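Local coordinates for lipid-transfer protein (Thermomonospora curvata, PDB 6OK1) that is of unknown function but belongs to the thiolase-like proteins, with a thiolase-type N-terminal domain followed by a C-terminal domain of the same kind, at residues A[39-43]-A[234-238]; A[239-245]-A[385-391]; A[167-172]-A[196-200]. One frame throughout, in Å; residues are numbered along the deposited sequence.

Contact 1 (A[39-43]-A[234-238]); sequences ADAGL and DLPHP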
# COMPACT_ATOMS: atom_id res chain seq x y z
N ALA A 39 -22.32 -0.87 12.37
CA ALA A 39 -23.58 -1.12 13.06
C ALA A 39 -23.42 -2.22 14.11
O ALA A 39 -24.00 -2.14 15.19
CB ALA A 39 -24.67 -1.49 12.06
N ASP A 40 -22.63 -3.24 13.79
CA ASP A 40 -22.41 -4.33 14.74
C ASP A 40 -21.73 -3.83 16.00
O ASP A 40 -21.96 -4.38 17.08
CB ASP A 40 -21.56 -5.42 14.08
CG ASP A 40 -21.51 -6.69 14.91
OD1 ASP A 40 -22.58 -7.29 15.16
OD2 ASP A 40 -20.40 -7.10 15.30
N ALA A 41 -20.87 -2.82 15.89
CA ALA A 41 -20.20 -2.24 17.04
C ALA A 41 -21.07 -1.24 17.79
O ALA A 41 -20.59 -0.58 18.73
CB ALA A 41 -18.89 -1.58 16.62
N GLY A 42 -22.31 -1.08 17.37
CA GLY A 42 -23.19 -0.10 17.98
C GLY A 42 -22.76 1.33 17.76
O GLY A 42 -23.03 2.18 18.62
N LEU A 43 -22.09 1.61 16.65
CA LEU A 43 -21.58 2.93 16.32
C LEU A 43 -22.26 3.47 15.05
O LEU A 43 -23.12 2.81 14.45
CB LEU A 43 -20.06 2.89 16.13
CG LEU A 43 -19.20 2.51 17.36
CD1 LEU A 43 -17.71 2.31 16.97
CD2 LEU A 43 -19.32 3.58 18.42
N ASP A 234 -18.24 -0.33 26.50
CA ASP A 234 -19.54 0.32 26.43
C ASP A 234 -20.32 -0.01 25.17
O ASP A 234 -21.45 0.45 25.01
CB ASP A 234 -19.37 1.84 26.56
CG ASP A 234 -18.87 2.26 27.94
OD1 ASP A 234 -19.11 1.55 28.94
OD2 ASP A 234 -18.23 3.30 28.05
N LEU A 235 -19.77 -0.83 24.29
CA LEU A 235 -20.45 -1.22 23.06
C LEU A 235 -21.17 -2.56 23.26
O LEU A 235 -21.05 -3.20 24.31
CB LEU A 235 -19.41 -1.27 21.92
CG LEU A 235 -18.78 0.11 21.71
CD1 LEU A 235 -17.76 0.10 20.53
CD2 LEU A 235 -19.83 1.20 21.46
N PRO A 236 -21.92 -3.03 22.25
CA PRO A 236 -22.88 -4.13 22.49
C PRO A 236 -22.28 -5.50 22.79
O PRO A 236 -22.88 -6.26 23.57
CB PRO A 236 -23.68 -4.18 21.18
CG PRO A 236 -23.61 -2.84 20.64
CD PRO A 236 -22.22 -2.34 20.99
N HIS A 237 -21.16 -5.88 22.15
CA HIS A 237 -20.66 -7.24 22.24
C HIS A 237 -19.57 -7.37 23.31
O HIS A 237 -18.90 -6.39 23.66
CB HIS A 237 -20.07 -7.69 20.89
CG HIS A 237 -21.09 -7.80 19.80
ND1 HIS A 237 -21.93 -8.89 19.68
CD2 HIS A 237 -21.39 -6.97 18.77
CE1 HIS A 237 -22.70 -8.72 18.61
NE2 HIS A 237 -22.40 -7.57 18.05
N PRO A 238 -19.34 -8.57 23.81
CA PRO A 238 -18.10 -8.83 24.54
C PRO A 238 -16.93 -8.39 23.70
O PRO A 238 -16.85 -8.76 22.52
CB PRO A 238 -18.11 -10.35 24.74
CG PRO A 238 -19.55 -10.77 24.55
CD PRO A 238 -20.12 -9.80 23.57
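His-237 reaches Asp-40 with an off-plane hydrogen bond: NE2 donates to OD1 at 2.9 Å, yet the bond is bent (137° at the hydrogen), and the acceptor is approached from above the carboxylate plane. The carboxylate belongs to the last turn of helix 26-40, which closes in a Schellman motif at Gly-42, the first residue beyond the helix, with positive phi. What meets this helix end is the loop between helix 229-232 and strand 240-248. Chi1 of -169°, which sets CG opposite the backbone N, brings the Asp-40 carboxylate within reach of the ring. The other oxygen, OD2, is engaged by a salt bridge to Arg-359 and a hydrogen bond from the backbone N of Ile-13, so the Asp-40 carboxylate links the helix end to strand 8-15 and to the end of helix 348-359. Pro-236 lies against the turn, its CG 3.8 Å from Gly-42 CA. Next to it, Leu-235 crosses Leu-43 at about a right angle, CD2 to CD2 at 3.9 Å, with Leu-43 touching Val-225 and Leu-235 touching Val-227 of strand 219-228. Three apolar carbons gather at the Ala-41 carbonyl: Pro-236 CD and Leu-235 CD2 each sit 3.3 Å from Ala-41 O, and Leu-235 CD1 3.4 Å.

Contact 2 (A[239-245]-A[385-391]); sequences PALIWGA and LILGADR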
# COMPACT_ATOMS: atom_id res chain seq x y z
N PRO A 239 -16.03 -7.54 24.23
CA PRO A 239 -14.88 -7.10 23.43
C PRO A 239 -13.94 -8.26 23.16
O PRO A 239 -13.71 -9.11 24.02
CB PRO A 239 -14.22 -6.04 24.30
CG PRO A 239 -15.29 -5.62 25.28
CD PRO A 239 -16.13 -6.82 25.51
N ALA A 240 -13.37 -8.27 21.95
CA ALA A 240 -12.34 -9.23 21.58
C ALA A 240 -11.03 -8.46 21.68
O ALA A 240 -10.67 -7.72 20.77
CB ALA A 240 -12.59 -9.80 20.18
N LEU A 241 -10.36 -8.57 22.81
CA LEU A 241 -9.20 -7.73 23.04
C LEU A 241 -8.05 -8.19 22.16
O LEU A 241 -7.84 -9.39 21.98
CB LEU A 241 -8.77 -7.79 24.51
CG LEU A 241 -9.41 -6.76 25.45
CD1 LEU A 241 -10.91 -6.96 25.53
CD2 LEU A 241 -8.78 -6.90 26.82
N ILE A 242 -7.29 -7.23 21.67
CA ILE A 242 -6.12 -7.51 20.85
C ILE A 242 -4.94 -7.60 21.81
O ILE A 242 -4.25 -6.62 22.10
CB ILE A 242 -5.95 -6.45 19.76
CG1 ILE A 242 -7.18 -6.46 18.85
CG2 ILE A 242 -4.73 -6.74 18.95
CD1 ILE A 242 -7.37 -5.17 18.05
N TRP A 243 -4.70 -8.82 22.30
CA TRP A 243 -3.59 -9.09 23.22
C TRP A 243 -2.26 -9.28 22.51
O TRP A 243 -1.21 -9.00 23.10
CB TRP A 243 -3.88 -10.32 24.05
CG TRP A 243 -4.78 -10.00 25.19
CD1 TRP A 243 -6.02 -10.47 25.41
CD2 TRP A 243 -4.50 -9.08 26.26
NE1 TRP A 243 -6.54 -9.94 26.58
CE2 TRP A 243 -5.63 -9.07 27.11
CE3 TRP A 243 -3.40 -8.28 26.59
CZ2 TRP A 243 -5.69 -8.29 28.25
CZ3 TRP A 243 -3.47 -7.50 27.74
CH2 TRP A 243 -4.61 -7.51 28.55
N GLY A 244 -2.29 -9.77 21.29
CA GLY A 244 -1.11 -9.82 20.46
C GLY A 244 -1.46 -9.42 19.05
O GLY A 244 -2.54 -9.76 18.53
N ALA A 245 -0.56 -8.68 18.43
CA ALA A 245 -0.71 -8.28 17.02
C ALA A 245 0.68 -8.06 16.49
O ALA A 245 1.41 -7.23 17.02
CB ALA A 245 -1.55 -7.01 16.89
N LEU A 385 -2.53 -12.53 15.14
CA LEU A 385 -3.18 -11.91 16.29
C LEU A 385 -3.34 -12.95 17.37
O LEU A 385 -3.53 -14.13 17.09
CB LEU A 385 -4.57 -11.38 15.99
CG LEU A 385 -4.66 -10.36 14.86
CD1 LEU A 385 -6.09 -10.23 14.43
CD2 LEU A 385 -4.08 -9.02 15.28
N ILE A 386 -3.36 -12.49 18.62
CA ILE A 386 -4.05 -13.22 19.68
C ILE A 386 -5.19 -12.33 20.14
O ILE A 386 -4.96 -11.20 20.58
CB ILE A 386 -3.12 -13.63 20.84
CG1 ILE A 386 -2.08 -14.65 20.36
CG2 ILE A 386 -3.96 -14.22 22.00
CD1 ILE A 386 -0.96 -14.96 21.37
N LEU A 387 -6.42 -12.82 19.97
CA LEU A 387 -7.62 -12.17 20.48
C LEU A 387 -8.05 -12.89 21.75
O LEU A 387 -8.00 -14.13 21.82
CB LEU A 387 -8.75 -12.20 19.45
CG LEU A 387 -8.43 -11.55 18.11
CD1 LEU A 387 -9.66 -11.61 17.24
CD2 LEU A 387 -7.98 -10.12 18.30
N GLY A 388 -8.47 -12.13 22.75
CA GLY A 388 -8.80 -12.71 24.04
C GLY A 388 -10.00 -12.07 24.71
O GLY A 388 -10.36 -10.92 24.46
N ALA A 389 -10.62 -12.87 25.58
CA ALA A 389 -11.66 -12.34 26.44
C ALA A 389 -11.11 -11.18 27.27
O ALA A 389 -9.90 -11.08 27.52
CB ALA A 389 -12.22 -13.43 27.35
N ASP A 390 -12.00 -10.27 27.64
CA ASP A 390 -11.60 -9.11 28.42
C ASP A 390 -11.04 -9.56 29.75
O ASP A 390 -11.66 -10.37 30.44
CB ASP A 390 -12.82 -8.20 28.62
CG ASP A 390 -12.45 -6.83 29.17
OD1 ASP A 390 -11.28 -6.61 29.58
OD2 ASP A 390 -13.36 -5.95 29.17
N ARG A 391 -9.86 -9.05 30.13
CA ARG A 391 -9.16 -9.48 31.34
C ARG A 391 -9.50 -8.60 32.53
O ARG A 391 -8.64 -8.25 33.33
CB ARG A 391 -7.65 -9.47 31.10
CG ARG A 391 -7.10 -10.71 30.41
CD ARG A 391 -5.58 -10.76 30.47
NE ARG A 391 -5.01 -11.52 29.37
CZ ARG A 391 -3.72 -11.61 29.09
NH1 ARG A 391 -3.31 -12.32 28.04
NH2 ARG A 391 -2.82 -10.99 29.84
O HOH W 1 -14.59 -10.23 26.31
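One face of the Trp-243 indole carries the guanidinium of Arg-391, laid nearly flat on it with the planes 19° apart; at the ring edge, in plane, stand Gly-388 CA and Ala-389 O. This is a stacked cation-pi pair: Arg-391 CZ is 3.8 Å from the centroid of the six-membered ring. The arginine is poorly ordered, though NH1 also bonds to Ser-281 O. Trp-243 lies in a classic beta bulge between antiparallel strands, where it and Gly-244 both face Ile-386. Ile-386 O accepts from two backbone N-H groups, Trp-243 N at 2.9 Å, nearly along the C=O axis, and Gly-244 N at 3.1 Å, on a lone pair. Before the bulge, Leu-241 and Gly-388 exchange both backbone bonds. Farther out, a water joins Pro-239 O to Asp-390 N, and Leu-241 CD1 rests 3.7 Å from Asp-390 CA; the Asp-390 carboxylate pairs with Arg-233. Ile-242 and Leu-387 run alongside each other in the same direction, with CG1 to CD2 at 3.8 Å. In the mixed central sheet, strands 240-248 and 382-388 lie between strands 8-15 and 371-375; Ile-242, Leu-385 and Leu-387 face helices 86-98 and 348-359, while Ile-386 meets helix 268-281.

Contact 3 (A[167-172]-A[196-200]); sequences SEDFGR and LEDHQ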
# COMPACT_ATOMS: atom_id res chain seq x y z
N SER A 167 0.50 -37.18 1.45
CA SER A 167 -0.68 -36.47 0.97
C SER A 167 -1.86 -36.62 1.93
O SER A 167 -2.63 -35.69 2.12
CB SER A 167 -1.07 -36.95 -0.42
OG SER A 167 -2.24 -36.30 -0.90
N GLU A 168 -2.02 -37.80 2.55
CA GLU A 168 -3.14 -37.96 3.47
C GLU A 168 -3.00 -37.04 4.68
O GLU A 168 -4.02 -36.62 5.24
CB GLU A 168 -3.26 -39.42 3.92
CG GLU A 168 -3.82 -40.30 2.83
CD GLU A 168 -4.14 -41.71 3.30
OE1 GLU A 168 -3.51 -42.16 4.27
OE2 GLU A 168 -5.04 -42.34 2.69
N ASP A 169 -1.77 -36.74 5.11
CA ASP A 169 -1.59 -35.79 6.21
C ASP A 169 -2.11 -34.41 5.83
O ASP A 169 -2.81 -33.76 6.62
CB ASP A 169 -0.12 -35.72 6.62
CG ASP A 169 0.37 -37.02 7.20
OD1 ASP A 169 -0.37 -37.59 8.03
OD2 ASP A 169 1.47 -37.47 6.82
N PHE A 170 -1.81 -33.96 4.61
CA PHE A 170 -2.40 -32.70 4.14
C PHE A 170 -3.91 -32.82 4.01
O PHE A 170 -4.66 -31.87 4.31
CB PHE A 170 -1.78 -32.31 2.79
CG PHE A 170 -0.28 -32.14 2.81
CD1 PHE A 170 0.38 -31.70 3.95
CD2 PHE A 170 0.48 -32.45 1.68
CE1 PHE A 170 1.77 -31.53 3.95
CE2 PHE A 170 1.86 -32.30 1.68
CZ PHE A 170 2.51 -31.84 2.80
N GLY A 171 -4.39 -33.98 3.56
CA GLY A 171 -5.81 -34.20 3.41
C GLY A 171 -6.58 -34.09 4.71
O GLY A 171 -7.74 -33.63 4.71
N ARG A 172 -5.97 -34.49 5.82
CA ARG A 172 -6.68 -34.37 7.09
C ARG A 172 -7.03 -32.93 7.41
O ARG A 172 -8.03 -32.68 8.08
CB ARG A 172 -5.87 -35.01 8.22
CG ARG A 172 -6.19 -36.47 8.35
CD ARG A 172 -5.47 -37.16 9.50
NE ARG A 172 -4.18 -37.63 9.06
CZ ARG A 172 -3.98 -38.77 8.42
NH1 ARG A 172 -4.98 -39.59 8.17
NH2 ARG A 172 -2.76 -39.10 8.01
N LEU A 196 -11.58 -38.33 3.69
CA LEU A 196 -10.18 -38.40 3.27
C LEU A 196 -10.06 -39.12 1.94
O LEU A 196 -9.21 -38.78 1.10
CB LEU A 196 -9.35 -39.08 4.36
CG LEU A 196 -7.84 -39.08 4.13
CD1 LEU A 196 -7.28 -37.65 4.03
CD2 LEU A 196 -7.13 -39.83 5.24
N GLU A 197 -10.92 -40.12 1.71
CA GLU A 197 -10.95 -40.78 0.42
C GLU A 197 -11.32 -39.80 -0.69
O GLU A 197 -10.74 -39.84 -1.79
CB GLU A 197 -11.95 -41.95 0.49
CG GLU A 197 -11.48 -43.11 1.43
CD GLU A 197 -11.17 -42.69 2.89
OE1 GLU A 197 -11.96 -41.96 3.54
OE2 GLU A 197 -10.09 -43.11 3.39
N ASP A 198 -12.29 -38.91 -0.44
CA ASP A 198 -12.63 -37.89 -1.42
C ASP A 198 -11.41 -37.06 -1.78
O ASP A 198 -11.20 -36.70 -2.95
CB ASP A 198 -13.69 -36.93 -0.87
CG ASP A 198 -15.07 -37.55 -0.78
OD1 ASP A 198 -15.38 -38.48 -1.55
OD2 ASP A 198 -15.85 -37.09 0.08
N HIS A 199 -10.64 -36.69 -0.76
CA HIS A 199 -9.46 -35.86 -0.97
C HIS A 199 -8.44 -36.59 -1.83
O HIS A 199 -7.91 -36.04 -2.81
CB HIS A 199 -8.88 -35.49 0.39
CG HIS A 199 -7.56 -34.83 0.33
ND1 HIS A 199 -6.38 -35.54 0.30
CD2 HIS A 199 -7.21 -33.52 0.29
CE1 HIS A 199 -5.36 -34.71 0.25
NE2 HIS A 199 -5.84 -33.47 0.24
N GLN A 200 -8.22 -37.87 -1.54
CA GLN A 200 -7.19 -38.64 -2.23
C GLN A 200 -7.60 -38.95 -3.66
O GLN A 200 -6.73 -39.08 -4.53
CB GLN A 200 -6.91 -39.92 -1.46
CG GLN A 200 -6.20 -39.69 -0.15
CD GLN A 200 -4.81 -39.12 -0.37
OE1 GLN A 200 -3.91 -39.83 -0.85
NE2 GLN A 200 -4.63 -37.83 -0.05
O HOH W 2 -2.42 -38.90 -2.85
O HOH W 3 -7.86 -42.18 2.24
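Gln-200 NE2 donates to Ser-167 OG at 3.0 Å, a nearly straight bond in the amide plane that ties helix 196-201 to the start of helix 167-182. The glutamine bends at chi2 (-65°) so that its amide turns back between the helices. The same NE2 donates its other hydrogen to His-199 ND1 at 2.9 Å, close to the ring plane, so one amide nitrogen links the serine to the histidine. The other end of that amide, OE1, accepts from a water at 2.7 Å. Glu-168 runs extended and crosses Gln-200 at about a right angle, CG against CD at 3.6 Å, its carboxylate plane turned 73° from the amide.

Chi1 of 171° directs the His-199 ring at helix 167-182. Its rotation is fixed at both nitrogens, for while ND1 accepts from Gln-200, NE2 is bonded to Asp-213 OD1. One face of the ring lies against the backbone at Gly-171, though the closeness modelled there is doubtful.

Leu-196 reaches in beside Gly-171: CD1 fits against Glu-168 O at 3.6 Å and Gly-171 C, while CD2 meets Arg-172 NH1, whose guanidinium is salt-bridged to Asp-169. A water spans Glu-168 OE2 and Glu-197 OE2, probably easing two like charges.

Two helices cross here at 123°, axes 9.4 Å apart, Gly-171 lying at the interface, within the long insertion between strands 104-112 and 219-228, consistent with the loop domain of the thiolase fold.

Contacts 1 and 2 follow each other along the chain: 234-238 runs directly into 239-245, so the loop that meets the helix end becomes a strand of the central sheet, and the two centres are 16 Å apart. Contact 3 is remote, its centre 41 Å from contact 1 and 34 Å from contact 2, with nearest atoms about 29 and 21 Å away. In sequence it is nested inside the loop that contact 1 closes, yet those two lie on opposite sides of the chain's centre. The sodium ion, held at Val-48, Ile-70 and Glu-72, lies about 11 Å from the Leu-43 side chain of contact 1.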